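Local coordinates for protein alginate lyase (PDB 2Z42) that probably cleaves the polysaccharide alginate as a lyase, with this chain comprising the alginate lyase domain of a longer protein, at residues A[64-69]-A[204-209]; A[96-101]-A[217-222]; A[121-126]-A[137-142]. One frame throughout, in Å; residues are numbered along the deposited sequence.

Contact 1: A[64-69]-A[204-209]; sequences SYPRSE and NYVQDN. With SO4 (sulfate ion), chain C.
The ring of Tyr65 lies against the turn that follows strand 204-206, one face resting on Gln207 CA, which sits 3.9 Å from the ring centroid in a CH-pi contact. Tyr65 CB meets Val206 O at only 2.9 Å, and Asn209 N reaches the ring at its edge. Gln207, centre of an inverse gamma turn, sends its side chain back between the two tyrosines: NE2 donates to Tyr205 O from above the carbonyl plane (3.0 Å, N-H...O angle 166°) and thereby comes over the centre of the Tyr205 ring, while OE1 approaches Tyr65 CE1. The Tyr205 ring, with CG opposite the backbone N (chi1 175°), reaches along the 64-69 segment and receives Tyr65 O at its edge. Deeper in, the strands pair antiparallel. Val206 N donates to Pro66 O, Ser68 and Asn204 exchange two backbone bonds, and Pro66 CB packs on Val206 CG1 at 3.9 Å. The carboxylate of Glu69, anchored by Lys201 and Gln110, lies near Tyr205 CB.

The sulfate end is polar, with little apolar packing: Ser64 OG donates to sulfate O2 (2.7 Å), Tyr205 OH to sulfate O1 (2.9 Å), and Ser64 N to both Tyr205 OH (3.2 Å) and sulfate O2. On the solvent side the contact is loose, Ser64 O and Asn209 OD1 being joined through one water. Strand 67-72 begins Arg-Ser-Glu, a signature of the polysaccharide lyase family 7 jelly roll, and a second sulfate near Arg67 is consistent with an anion-binding surface on this sheet, although both ions probably come from the crystallisation liquor.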
ATOM      1  N   SER A  64       4.991  12.272  -0.525  1.00 20.94           N
ATOM      2  CA  SER A  64       6.034  13.000   0.234  1.00 19.92           C
ATOM      3  C   SER A  64       7.430  12.385   0.102  1.00 18.15           C
ATOM      4  O   SER A  64       8.441  13.038   0.364  1.00 18.00           O
ATOM      5  CB  SER A  64       5.677  13.042   1.731  1.00 20.07           C
ATOM      6  OG  SER A  64       4.350  13.489   1.979  1.00 23.00           O
ATOM      7  N   TYR A  65       7.469  11.112  -0.282  1.00 15.25           N
ATOM      8  CA  TYR A  65       8.682  10.322  -0.280  1.00 13.48           C
ATOM      9  C   TYR A  65       8.723   9.445  -1.531  1.00 11.58           C
ATOM     10  O   TYR A  65       7.695   9.214  -2.155  1.00 10.55           O
ATOM     11  CB  TYR A  65       8.677   9.399   0.936  1.00 13.34           C
ATOM     12  CG  TYR A  65       8.576  10.087   2.274  1.00 14.53           C
ATOM     13  CD1 TYR A  65       7.370  10.138   2.966  1.00 13.90           C
ATOM     14  CD2 TYR A  65       9.701  10.652   2.857  1.00 16.04           C
ATOM     15  CE1 TYR A  65       7.285  10.770   4.213  1.00 14.67           C
ATOM     16  CE2 TYR A  65       9.626  11.289   4.103  1.00 17.26           C
ATOM     17  CZ  TYR A  65       8.418  11.335   4.765  1.00 15.52           C
ATOM     18  OH  TYR A  65       8.316  11.955   5.995  1.00 17.36           O
ATOM     19  N   PRO A  66       9.911   8.919  -1.878  1.00 10.96           N
ATOM     20  CA  PRO A  66       9.967   7.978  -3.001  1.00 10.69           C
ATOM     21  C   PRO A  66       9.276   6.649  -2.710  1.00  9.36           C
ATOM     22  O   PRO A  66       9.119   6.246  -1.555  1.00  8.79           O
ATOM     23  CB  PRO A  66      11.472   7.751  -3.205  1.00 11.41           C
ATOM     24  CG  PRO A  66      12.160   8.892  -2.462  1.00 11.74           C
ATOM     25  CD  PRO A  66      11.241   9.173  -1.303  1.00 11.67           C
ATOM     26  N   ARG A  67       8.879   5.961  -3.775  1.00  7.89           N
ATOM     27  CA  ARG A  67       8.200   4.687  -3.634  1.00  7.38           C
ATOM     28  C   ARG A  67       8.466   3.748  -4.799  1.00  7.24           C
ATOM     29  O   ARG A  67       8.671   4.187  -5.943  1.00  8.34           O
ATOM     30  CB  ARG A  67       6.694   4.918  -3.518  1.00  8.07           C
ATOM     31  CG  ARG A  67       6.083   5.481  -4.806  1.00  9.47           C
ATOM     32  CD  ARG A  67       4.769   6.183  -4.578  1.00 12.65           C
ATOM     33  NE  ARG A  67       4.256   6.824  -5.791  1.00 12.05           N
ATOM     34  CZ  ARG A  67       3.098   7.476  -5.831  1.00 13.07           C
ATOM     35  NH1 ARG A  67       2.661   8.027  -6.962  1.00 15.44           N
ATOM     36  NH2 ARG A  67       2.363   7.563  -4.731  1.00 14.15           N
ATOM     37  N   SER A  68       8.448   2.460  -4.499  1.00  6.45           N
ATOM     38  CA  SER A  68       8.265   1.438  -5.511  1.00  6.46           C
ATOM     39  C   SER A  68       7.066   0.683  -4.950  1.00  6.71           C
ATOM     40  O   SER A  68       7.182  -0.064  -3.973  1.00  6.89           O
ATOM     41  CB  SER A  68       9.501   0.559  -5.630  1.00  6.51           C
ATOM     42  OG  SER A  68       9.250  -0.504  -6.526  1.00  6.25           O
ATOM     43  N   GLU A  69       5.894   0.924  -5.533  1.00  6.53           N
ATOM     44  CA  GLU A  69       4.652   0.574  -4.852  1.00  6.89           C
ATOM     45  C   GLU A  69       3.530   0.311  -5.866  1.00  6.42           C
ATOM     46  O   GLU A  69       3.350   1.072  -6.812  1.00  6.41           O
ATOM     47  CB  GLU A  69       4.251   1.739  -3.927  1.00  6.83           C
ATOM     48  CG  GLU A  69       3.088   1.453  -2.978  1.00  6.73           C
ATOM     49  CD  GLU A  69       2.706   2.646  -2.127  1.00  7.42           C
ATOM     50  OE1 GLU A  69       2.818   3.791  -2.601  1.00  7.25           O
ATOM     51  OE2 GLU A  69       2.259   2.407  -0.981  1.00  9.18           O
ATOM     52  N   ASN A 204       6.537  -0.565  -1.265  1.00  6.18           N
ATOM     53  CA  ASN A 204       7.626   0.001  -0.490  1.00  6.28           C
ATOM     54  C   ASN A 204       7.597   1.504  -0.677  1.00  6.82           C
ATOM     55  O   ASN A 204       8.126   2.029  -1.664  1.00  7.40           O
ATOM     56  CB  ASN A 204       8.952  -0.581  -0.997  1.00  6.93           C
ATOM     57  CG  ASN A 204      10.148  -0.070  -0.219  1.00  7.96           C
ATOM     58  OD1 ASN A 204      10.006   0.775   0.672  1.00 10.24           O
ATOM     59  ND2 ASN A 204      11.337  -0.593  -0.542  1.00  8.22           N
ATOM     60  N   TYR A 205       6.954   2.185   0.267  1.00  6.94           N
ATOM     61  CA  TYR A 205       6.873   3.640   0.226  1.00  7.42           C
ATOM     62  C   TYR A 205       7.818   4.123   1.333  1.00  8.61           C
ATOM     63  O   TYR A 205       7.519   4.037   2.540  1.00  8.60           O
ATOM     64  CB  TYR A 205       5.414   4.044   0.437  1.00  8.04           C
ATOM     65  CG  TYR A 205       5.102   5.512   0.543  1.00  8.02           C
ATOM     66  CD1 TYR A 205       5.820   6.475  -0.176  1.00 10.43           C
ATOM     67  CD2 TYR A 205       4.034   5.937   1.344  1.00 10.43           C
ATOM     68  CE1 TYR A 205       5.497   7.827  -0.074  1.00 10.49           C
ATOM     69  CE2 TYR A 205       3.704   7.275   1.439  1.00  9.14           C
ATOM     70  CZ  TYR A 205       4.444   8.214   0.742  1.00 10.41           C
ATOM     71  OH  TYR A 205       4.107   9.541   0.837  1.00 11.79           O
ATOM     72  N   VAL A 206       8.998   4.551   0.907  1.00  8.85           N
ATOM     73  CA  VAL A 206      10.122   4.704   1.830  1.00  9.61           C
ATOM     74  C   VAL A 206      10.042   6.035   2.593  1.00  9.18           C
ATOM     75  O   VAL A 206      10.111   7.090   1.982  1.00  9.61           O
ATOM     76  CB  VAL A 206      11.492   4.476   1.121  1.00 10.30           C
ATOM     77  CG1 VAL A 206      11.734   5.469  -0.001  1.00 12.52           C
ATOM     78  CG2 VAL A 206      12.615   4.558   2.112  1.00 11.12           C
ATOM     79  N   GLN A 207       9.882   5.988   3.929  1.00  8.72           N
ATOM     80  CA  GLN A 207       9.650   7.227   4.696  1.00  9.42           C
ATOM     81  C   GLN A 207      10.956   7.919   5.062  1.00 10.11           C
ATOM     82  O   GLN A 207      11.242   8.152   6.252  1.00 10.35           O
ATOM     83  CB  GLN A 207       8.816   6.957   5.950  1.00  9.09           C
ATOM     84  CG  GLN A 207       7.527   6.221   5.658  1.00  8.85           C
ATOM     85  CD  GLN A 207       6.569   7.020   4.781  1.00 10.72           C
ATOM     86  OE1 GLN A 207       5.956   7.992   5.235  1.00 12.14           O
ATOM     87  NE2 GLN A 207       6.432   6.611   3.512  1.00 10.35           N
ATOM     88  N   ASP A 208      11.736   8.226   4.026  1.00 10.27           N
ATOM     89  CA  ASP A 208      13.025   8.888   4.160  1.00 11.68           C
ATOM     90  C   ASP A 208      13.324   9.469   2.774  1.00 11.91           C
ATOM     91  O   ASP A 208      13.247   8.757   1.755  1.00 11.59           O
ATOM     92  CB  ASP A 208      14.080   7.866   4.611  1.00 11.08           C
ATOM     93  CG  ASP A 208      15.408   8.489   4.971  1.00 12.12           C
ATOM     94  OD1 ASP A 208      16.117   7.907   5.817  1.00 12.18           O
ATOM     95  OD2 ASP A 208      15.766   9.519   4.387  1.00 11.91           O
ATOM     96  N   ASN A 209      13.586  10.775   2.726  1.00 13.32           N
ATOM     97  CA  ASN A 209      13.927  11.447   1.465  1.00 14.03           C
ATOM     98  C   ASN A 209      15.294  12.116   1.530  1.00 14.64           C
ATOM     99  O   ASN A 209      15.603  13.001   0.746  1.00 15.58           O
ATOM    100  CB  ASN A 209      12.831  12.449   1.040  1.00 14.67           C
ATOM    101  CG  ASN A 209      12.545  13.532   2.094  1.00 16.97           C
ATOM    102  OD1 ASN A 209      11.506  14.194   2.034  1.00 21.77           O
ATOM    103  ND2 ASN A 209      13.455  13.718   3.044  1.00 15.98           N
TER
HETATM  104  S   SO4 C 402       1.479  11.259   2.360  1.00 60.78           S
HETATM  105  O1  SO4 C 402       1.840   9.865   2.608  1.00 60.02           O
HETATM  106  O2  SO4 C 402       2.313  11.813   1.295  1.00 60.98           O
HETATM  107  O3  SO4 C 402       0.079  11.356   1.960  1.00 60.68           O
HETATM  108  O4  SO4 C 402       1.673  12.037   3.580  1.00 60.97           O
HETATM  109  O   HOH W   1      10.800  14.617  -0.660  1.00 35.06           O

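Contact 2: A[96-101]-A[217-222]; sequences KTVQLP and IAKLYS
The phenol ring of Tyr221 presents its edge to the aliphatic part of Lys96, whose CE lies near the ring plane and 3.4 Å from Tyr221 OH. Lys96 CG occupies the position between backbone N and carbonyl carbon (chi1 65°), and a bend further out at chi3 leads the chain past this edge. The other flat group, the Gln99 amide, brings OE1 to 4.1 Å from Ile217 CD1, and its NE2 is bonded to Ser215 O. Between these ends the strands run antiparallel. Lys96 and Lys219 exchange two backbone bonds, Thr97 faces Ala218, and then a classic beta bulge intervenes: Val98 N (2.9 Å) and Gln99 N (3.3 Å) both donate to Ile217 O, the latter on a lone pair in the carbonyl plane. Val98 CG1 packs against Ile217 CG2 at 3.8 Å and also touches the extended chain of Lys219. Lys96 NZ and Lys219 NZ stay 6.9 Å apart. Lys219 forms salt bridges with Asp44 and Asp46, Tyr221 OH also bonds Asp46, and Lys96 NZ is held by Gly159 O. The aspartates probably offset the like charges; Lys219 packs its methylenes on Val98, those of Lys96 run past the Tyr221 hydroxyl, and both ammonium groups end at polar partners.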
ATOM      1  N   LYS A  96       7.504  -9.466   4.119  1.00 11.05           N
ATOM      2  CA  LYS A  96       8.493  -9.087   5.131  1.00 11.68           C
ATOM      3  C   LYS A  96       9.250  -7.866   4.652  1.00 11.30           C
ATOM      4  O   LYS A  96       9.311  -7.585   3.452  1.00 10.96           O
ATOM      5  CB  LYS A  96       9.476 -10.227   5.422  1.00 12.26           C
ATOM      6  CG  LYS A  96      10.353 -10.605   4.245  1.00 13.65           C
ATOM      7  CD  LYS A  96      11.432 -11.610   4.631  1.00 14.44           C
ATOM      8  CE  LYS A  96      10.816 -12.874   5.177  1.00 17.83           C
ATOM      9  NZ  LYS A  96      11.799 -13.618   6.033  1.00 22.70           N
ATOM     10  N   THR A  97       9.812  -7.124   5.595  1.00 11.43           N
ATOM     11  CA  THR A  97      10.650  -5.987   5.263  1.00 11.79           C
ATOM     12  C   THR A  97      12.064  -6.436   5.536  1.00 12.99           C
ATOM     13  O   THR A  97      12.354  -6.897   6.643  1.00 12.87           O
ATOM     14  CB  THR A  97      10.270  -4.754   6.101  1.00 12.10           C
ATOM     15  OG1 THR A  97       9.005  -4.262   5.636  1.00 11.15           O
ATOM     16  CG2 THR A  97      11.322  -3.656   5.996  1.00 11.53           C
ATOM     17  N   VAL A  98      12.932  -6.321   4.531  1.00 13.39           N
ATOM     18  CA  VAL A  98      14.300  -6.834   4.652  1.00 14.95           C
ATOM     19  C   VAL A  98      15.361  -5.760   4.943  1.00 14.67           C
ATOM     20  O   VAL A  98      16.366  -6.034   5.618  1.00 15.63           O
ATOM     21  CB  VAL A  98      14.701  -7.856   3.498  1.00 16.42           C
ATOM     22  CG1 VAL A  98      13.538  -8.244   2.558  1.00 16.84           C
ATOM     23  CG2 VAL A  98      16.018  -7.493   2.793  1.00 16.62           C
ATOM     24  N   GLN A  99      15.132  -4.543   4.459  1.00 13.87           N
ATOM     25  CA  GLN A  99      16.069  -3.452   4.662  1.00 13.22           C
ATOM     26  C   GLN A  99      15.333  -2.125   4.835  1.00 12.59           C
ATOM     27  O   GLN A  99      14.356  -1.844   4.133  1.00 11.60           O
ATOM     28  CB  GLN A  99      17.050  -3.376   3.488  1.00 12.69           C
ATOM     29  CG  GLN A  99      18.077  -2.263   3.569  1.00 13.69           C
ATOM     30  CD  GLN A  99      19.046  -2.304   2.418  1.00 14.92           C
ATOM     31  OE1 GLN A  99      19.797  -3.270   2.249  1.00 16.44           O
ATOM     32  NE2 GLN A  99      19.034  -1.261   1.607  1.00 15.78           N
ATOM     33  N   LEU A 100      15.813  -1.332   5.795  1.00 12.33           N
ATOM     34  CA  LEU A 100      15.228  -0.047   6.118  1.00 11.85           C
ATOM     35  C   LEU A 100      16.127   1.119   5.700  1.00 11.43           C
ATOM     36  O   LEU A 100      17.358   0.956   5.617  1.00 11.59           O
ATOM     37  CB  LEU A 100      14.955   0.025   7.636  1.00 12.02           C
ATOM     38  CG  LEU A 100      13.840  -0.894   8.115  1.00 13.28           C
ATOM     39  CD1 LEU A 100      13.914  -1.054   9.649  1.00 13.63           C
ATOM     40  CD2 LEU A 100      12.485  -0.346   7.694  1.00 13.11           C
ATOM     41  N   PRO A 101      15.532   2.301   5.466  1.00 11.85           N
ATOM     42  CA  PRO A 101      16.314   3.498   5.237  1.00 11.68           C
ATOM     43  C   PRO A 101      16.822   4.018   6.585  1.00 12.42           C
ATOM     44  O   PRO A 101      16.467   3.471   7.624  1.00 12.68           O
ATOM     45  CB  PRO A 101      15.280   4.472   4.685  1.00 12.11           C
ATOM     46  CG  PRO A 101      14.041   4.108   5.434  1.00 11.58           C
ATOM     47  CD  PRO A 101      14.079   2.607   5.505  1.00 11.04           C
ATOM     48  N   ILE A 217      14.089  -2.257   1.241  1.00  8.53           N
ATOM     49  CA  ILE A 217      13.621  -3.431   0.492  1.00  9.52           C
ATOM     50  C   ILE A 217      12.443  -4.022   1.252  1.00  9.90           C
ATOM     51  O   ILE A 217      12.555  -4.311   2.440  1.00  9.57           O
ATOM     52  CB  ILE A 217      14.732  -4.503   0.342  1.00  9.70           C
ATOM     53  CG1 ILE A 217      15.920  -3.948  -0.444  1.00  9.84           C
ATOM     54  CG2 ILE A 217      14.162  -5.801  -0.282  1.00 10.73           C
ATOM     55  CD1 ILE A 217      17.137  -4.890  -0.469  1.00 10.30           C
ATOM     56  N   ALA A 218      11.322  -4.190   0.560  1.00  8.74           N
ATOM     57  CA  ALA A 218      10.184  -4.933   1.079  1.00  8.70           C
ATOM     58  C   ALA A 218       9.818  -6.033   0.086  1.00  8.35           C
ATOM     59  O   ALA A 218      10.034  -5.893  -1.118  1.00  9.10           O
ATOM     60  CB  ALA A 218       8.998  -4.006   1.338  1.00  8.98           C
ATOM     61  N   LYS A 219       9.268  -7.116   0.614  1.00  8.77           N
ATOM     62  CA  LYS A 219       8.885  -8.294  -0.169  1.00  8.83           C
ATOM     63  C   LYS A 219       7.444  -8.689   0.126  1.00  8.69           C
ATOM     64  O   LYS A 219       6.974  -8.561   1.280  1.00  8.55           O
ATOM     65  CB  LYS A 219       9.778  -9.476   0.217  1.00  9.92           C
ATOM     66  CG  LYS A 219      11.185  -9.422  -0.318  1.00 12.44           C
ATOM     67  CD  LYS A 219      11.905 -10.709   0.039  1.00 14.17           C
ATOM     68  CE  LYS A 219      13.199 -10.841  -0.692  1.00 16.76           C
ATOM     69  NZ  LYS A 219      13.814 -12.177  -0.378  1.00 15.92           N
ATOM     70  N   LEU A 220       6.781  -9.217  -0.908  1.00  8.52           N
ATOM     71  CA  LEU A 220       5.485  -9.868  -0.802  1.00  9.08           C
ATOM     72  C   LEU A 220       5.522 -11.303  -1.336  1.00  9.23           C
ATOM     73  O   LEU A 220       6.086 -11.564  -2.412  1.00  9.05           O
ATOM     74  CB  LEU A 220       4.411  -9.089  -1.562  1.00  9.13           C
ATOM     75  CG  LEU A 220       4.148  -7.680  -1.016  1.00  8.87           C
ATOM     76  CD1 LEU A 220       3.196  -6.955  -1.962  1.00  8.18           C
ATOM     77  CD2 LEU A 220       3.567  -7.761   0.380  1.00  7.60           C
ATOM     78  N   TYR A 221       4.895 -12.202  -0.587  1.00  9.47           N
ATOM     79  CA  TYR A 221       4.801 -13.625  -0.953  1.00  9.46           C
ATOM     80  C   TYR A 221       3.419 -13.974  -1.494  1.00  9.96           C
ATOM     81  O   TYR A 221       3.243 -15.012  -2.144  1.00  9.51           O
ATOM     82  CB  TYR A 221       5.132 -14.500   0.267  1.00 10.81           C
ATOM     83  CG  TYR A 221       6.551 -14.344   0.706  1.00 10.44           C
ATOM     84  CD1 TYR A 221       7.604 -14.848  -0.070  1.00 12.03           C
ATOM     85  CD2 TYR A 221       6.866 -13.650   1.879  1.00 12.49           C
ATOM     86  CE1 TYR A 221       8.941 -14.677   0.332  1.00 12.19           C
ATOM     87  CE2 TYR A 221       8.191 -13.464   2.272  1.00 14.20           C
ATOM     88  CZ  TYR A 221       9.216 -13.987   1.508  1.00 13.82           C
ATOM     89  OH  TYR A 221      10.532 -13.811   1.897  1.00 15.61           O
ATOM     90  N   SER A 222       2.449 -13.107  -1.205  1.00  9.41           N
ATOM     91  CA  SER A 222       1.081 -13.215  -1.670  1.00  9.40           C
ATOM     92  C   SER A 222       0.433 -11.840  -1.627  1.00  9.86           C
ATOM     93  O   SER A 222       0.838 -10.979  -0.844  1.00 10.28           O
ATOM     94  CB  SER A 222       0.257 -14.216  -0.828  1.00  9.11           C
ATOM     95  OG  SER A 222       0.169 -13.800   0.535  1.00 12.13           O
TER

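Contact 3: A[121-126]-A[137-142]; sequences APPLVK and QVKQNS
Lys139 folds its side chain along the proline pair Pro122-Pro123, just before the chain turns a corner at Leu124. Its CB starts against the carbonyl of Pro123, 3.4 Å from Pro123 O, and CG remains close to the same oxygen. CD still lies 3.5 Å from Pro123 O and also meets Pro122 CB at 3.7 Å. Bends at chi2 (146°) and chi3 (-74°) keep the chain wrapped round the carbonyl, so that CE still borders Pro123 O before NZ ends 3.9 Å from Pro123 CD. Pro123 O, buried under these methylenes, has no hydrogen-bonding partner in the model. Pro122 CG, for its part, rests on Ser142 O at 3.3 Å.

From the corner onward the backbones pair as antiparallel strands. Lys139 N donates to Leu124 O, and Lys126 and Gln137 exchange two bonds. Val125 and Val138 form the non-hydrogen-bonded pair between them, their side chains side by side and pointing the same way, with Val125 CG2 and Val138 CG2 4.1 Å apart. On the other face, Lys126 NZ lies 5.0 Å from Lys139 NZ; the salt bridge of Lys126 to Asp148 probably moderates the like charges. The sulfate held by Ser64 and Tyr205 also touches the Pro123 ring.

The two segments belong to the hairpin of strands 120-130 and 132-139. Strand 105-114 flanks its first arm, where Leu124 and Val125 both face Ile111 in a classic beta bulge; strand 148-156 flanks the second, and Trp193, from a loop, packs on Leu124, Lys139 and Ser142.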
ATOM      1  N   ALA A 121      -6.775  12.751  -2.690  1.00 17.20           N
ATOM      2  CA  ALA A 121      -7.402  13.008  -1.415  1.00 15.76           C
ATOM      3  C   ALA A 121      -6.489  12.373  -0.367  1.00 14.99           C
ATOM      4  O   ALA A 121      -5.493  11.742  -0.730  1.00 14.22           O
ATOM      5  CB  ALA A 121      -8.798  12.412  -1.393  1.00 15.97           C
ATOM      6  N   PRO A 122      -6.806  12.519   0.928  1.00 14.10           N
ATOM      7  CA  PRO A 122      -5.838  12.016   1.891  1.00 13.68           C
ATOM      8  C   PRO A 122      -5.692  10.492   1.870  1.00 13.19           C
ATOM      9  O   PRO A 122      -6.584   9.793   1.403  1.00 12.56           O
ATOM     10  CB  PRO A 122      -6.409  12.471   3.243  1.00 14.36           C
ATOM     11  CG  PRO A 122      -7.839  12.729   2.983  1.00 16.06           C
ATOM     12  CD  PRO A 122      -7.969  13.152   1.579  1.00 14.41           C
ATOM     13  N   PRO A 123      -4.579   9.989   2.404  1.00 12.95           N
ATOM     14  CA  PRO A 123      -4.509   8.557   2.674  1.00 12.24           C
ATOM     15  C   PRO A 123      -5.507   8.223   3.773  1.00 12.08           C
ATOM     16  O   PRO A 123      -5.740   9.048   4.661  1.00 12.60           O
ATOM     17  CB  PRO A 123      -3.077   8.333   3.192  1.00 12.34           C
ATOM     18  CG  PRO A 123      -2.369   9.661   3.045  1.00 14.51           C
ATOM     19  CD  PRO A 123      -3.381  10.733   2.841  1.00 13.10           C
ATOM     20  N   LEU A 124      -6.093   7.039   3.707  1.00 10.52           N
ATOM     21  CA  LEU A 124      -6.985   6.578   4.759  1.00 10.87           C
ATOM     22  C   LEU A 124      -6.250   5.650   5.733  1.00 10.47           C
ATOM     23  O   LEU A 124      -6.276   5.879   6.936  1.00 10.23           O
ATOM     24  CB  LEU A 124      -8.162   5.847   4.145  1.00 11.05           C
ATOM     25  CG  LEU A 124      -9.518   5.732   4.841  1.00 14.72           C
ATOM     26  CD1 LEU A 124     -10.041   4.324   4.747  1.00 11.08           C
ATOM     27  CD2 LEU A 124      -9.684   6.350   6.246  1.00 12.00           C
ATOM     28  N   VAL A 125      -5.639   4.581   5.215  1.00  9.56           N
ATOM     29  CA  VAL A 125      -4.865   3.657   6.040  1.00  9.62           C
ATOM     30  C   VAL A 125      -3.422   3.639   5.539  1.00  9.54           C
ATOM     31  O   VAL A 125      -3.182   3.530   4.332  1.00  9.72           O
ATOM     32  CB  VAL A 125      -5.444   2.221   6.006  1.00  9.40           C
ATOM     33  CG1 VAL A 125      -4.601   1.276   6.859  1.00 10.22           C
ATOM     34  CG2 VAL A 125      -6.907   2.212   6.496  1.00 11.76           C
ATOM     35  N   LYS A 126      -2.476   3.798   6.457  1.00  9.50           N
ATOM     36  CA  LYS A 126      -1.049   3.604   6.138  1.00  9.84           C
ATOM     37  C   LYS A 126      -0.475   2.580   7.099  1.00 10.22           C
ATOM     38  O   LYS A 126      -0.542   2.771   8.320  1.00 10.65           O
ATOM     39  CB  LYS A 126      -0.277   4.915   6.258  1.00 10.10           C
ATOM     40  CG  LYS A 126      -0.841   6.025   5.424  1.00 12.44           C
ATOM     41  CD  LYS A 126      -0.000   7.294   5.508  1.00 16.46           C
ATOM     42  CE  LYS A 126       0.190   7.716   6.929  1.00 20.73           C
ATOM     43  NZ  LYS A 126      -1.083   8.112   7.578  1.00 22.75           N
ATOM     44  N   GLN A 137      -2.047   3.090  10.673  1.00 13.87           N
ATOM     45  CA  GLN A 137      -2.594   4.417  10.924  1.00 14.14           C
ATOM     46  C   GLN A 137      -3.843   4.650  10.102  1.00 14.80           C
ATOM     47  O   GLN A 137      -3.828   4.479   8.887  1.00 16.24           O
ATOM     48  CB  GLN A 137      -1.536   5.476  10.638  1.00 13.59           C
ATOM     49  CG  GLN A 137      -0.267   5.217  11.441  1.00 14.30           C
ATOM     50  CD  GLN A 137       0.877   6.145  11.093  1.00 14.60           C
ATOM     51  OE1 GLN A 137       1.867   6.222  11.837  1.00 18.23           O
ATOM     52  NE2 GLN A 137       0.772   6.838   9.959  1.00 15.41           N
ATOM     53  N   VAL A 138      -4.927   5.017  10.778  1.00 14.21           N
ATOM     54  CA  VAL A 138      -6.183   5.334  10.088  1.00 13.88           C
ATOM     55  C   VAL A 138      -6.490   6.821  10.275  1.00 14.10           C
ATOM     56  O   VAL A 138      -6.702   7.268  11.390  1.00 14.03           O
ATOM     57  CB  VAL A 138      -7.363   4.463  10.595  1.00 13.32           C
ATOM     58  CG1 VAL A 138      -8.633   4.747   9.784  1.00 13.60           C
ATOM     59  CG2 VAL A 138      -7.008   2.971  10.542  1.00 14.47           C
ATOM     60  N   LYS A 139      -6.522   7.579   9.182  1.00 14.21           N
ATOM     61  CA  LYS A 139      -6.747   9.034   9.253  1.00 15.70           C
ATOM     62  C   LYS A 139      -8.107   9.384   9.858  1.00 17.07           C
ATOM     63  O   LYS A 139      -9.095   8.709   9.605  1.00 16.89           O
ATOM     64  CB  LYS A 139      -6.602   9.663   7.865  1.00 15.39           C
ATOM     65  CG  LYS A 139      -6.561  11.199   7.875  1.00 17.42           C
ATOM     66  CD  LYS A 139      -5.675  11.781   6.803  1.00 21.31           C
ATOM     67  CE  LYS A 139      -4.174  11.596   7.159  1.00 23.73           C
ATOM     68  NZ  LYS A 139      -3.221  12.395   6.317  1.00 27.89           N
ATOM     69  N   GLN A 140      -8.153  10.431  10.676  1.00 18.34           N
ATOM     70  CA  GLN A 140      -9.428  10.822  11.310  1.00 20.41           C
ATOM     71  C   GLN A 140     -10.336  11.685  10.418  1.00 21.05           C
ATOM     72  O   GLN A 140     -11.526  11.376  10.231  1.00 22.21           O
ATOM     73  CB  GLN A 140      -9.156  11.522  12.638  1.00 20.77           C
ATOM     74  CG  GLN A 140      -8.341  10.709  13.605  1.00 23.85           C
ATOM     75  CD  GLN A 140      -8.903  10.737  15.015  1.00 27.99           C
ATOM     76  OE1 GLN A 140     -10.004  10.249  15.262  1.00 30.04           O
ATOM     77  NE2 GLN A 140      -8.145  11.295  15.946  1.00 29.31           N
ATOM     78  N   ASN A 141      -9.774  12.753   9.869  1.00 21.50           N
ATOM     79  CA  ASN A 141     -10.519  13.731   9.077  1.00 22.18           C
ATOM     80  C   ASN A 141     -10.412  13.438   7.593  1.00 22.32           C
ATOM     81  O   ASN A 141      -9.306  13.254   7.067  1.00 23.03           O
ATOM     82  CB  ASN A 141      -9.957  15.138   9.303  1.00 22.53           C
ATOM     83  CG  ASN A 141     -10.135  15.621  10.722  1.00 24.66           C
ATOM     84  OD1 ASN A 141      -9.159  15.849  11.420  1.00 27.81           O
ATOM     85  ND2 ASN A 141     -11.381  15.784  11.155  1.00 27.96           N
ATOM     86  N   SER A 142     -11.543  13.459   6.902  1.00 21.05           N
ATOM     87  CA  SER A 142     -11.540  13.351   5.446  1.00 21.22           C
ATOM     88  C   SER A 142     -10.907  14.563   4.721  1.00 22.19           C
ATOM     89  O   SER A 142     -10.577  14.473   3.544  1.00 21.02           O
ATOM     90  CB  SER A 142     -12.953  13.101   4.939  1.00 20.34           C
ATOM     91  OG  SER A 142     -13.788  14.187   5.283  1.00 17.93           O
TER

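Overall arrangement
From the N terminus the chain passes 64-69, then 96-101, and leaves both awaiting partners far ahead. Contact 3 closes first, a local hairpin between 121-126 and 137-142 that lies within the longer loops of the other two. The chain returns at 204-209 to complete contact 1 and at 217-222 to complete contact 2, so these two loops cross. Contacts 1 and 3, centres about 17 Å apart, share one antiparallel sheet and border the same sulfate; contact 2 belongs to the other sheet of the jelly roll. Contacts 1 and 2 touch where Pro101 packs on Val206 and Asp208 and where Asn204 lies against Ile217. Contacts 2 and 3 fall on opposite sides of the chain's centre.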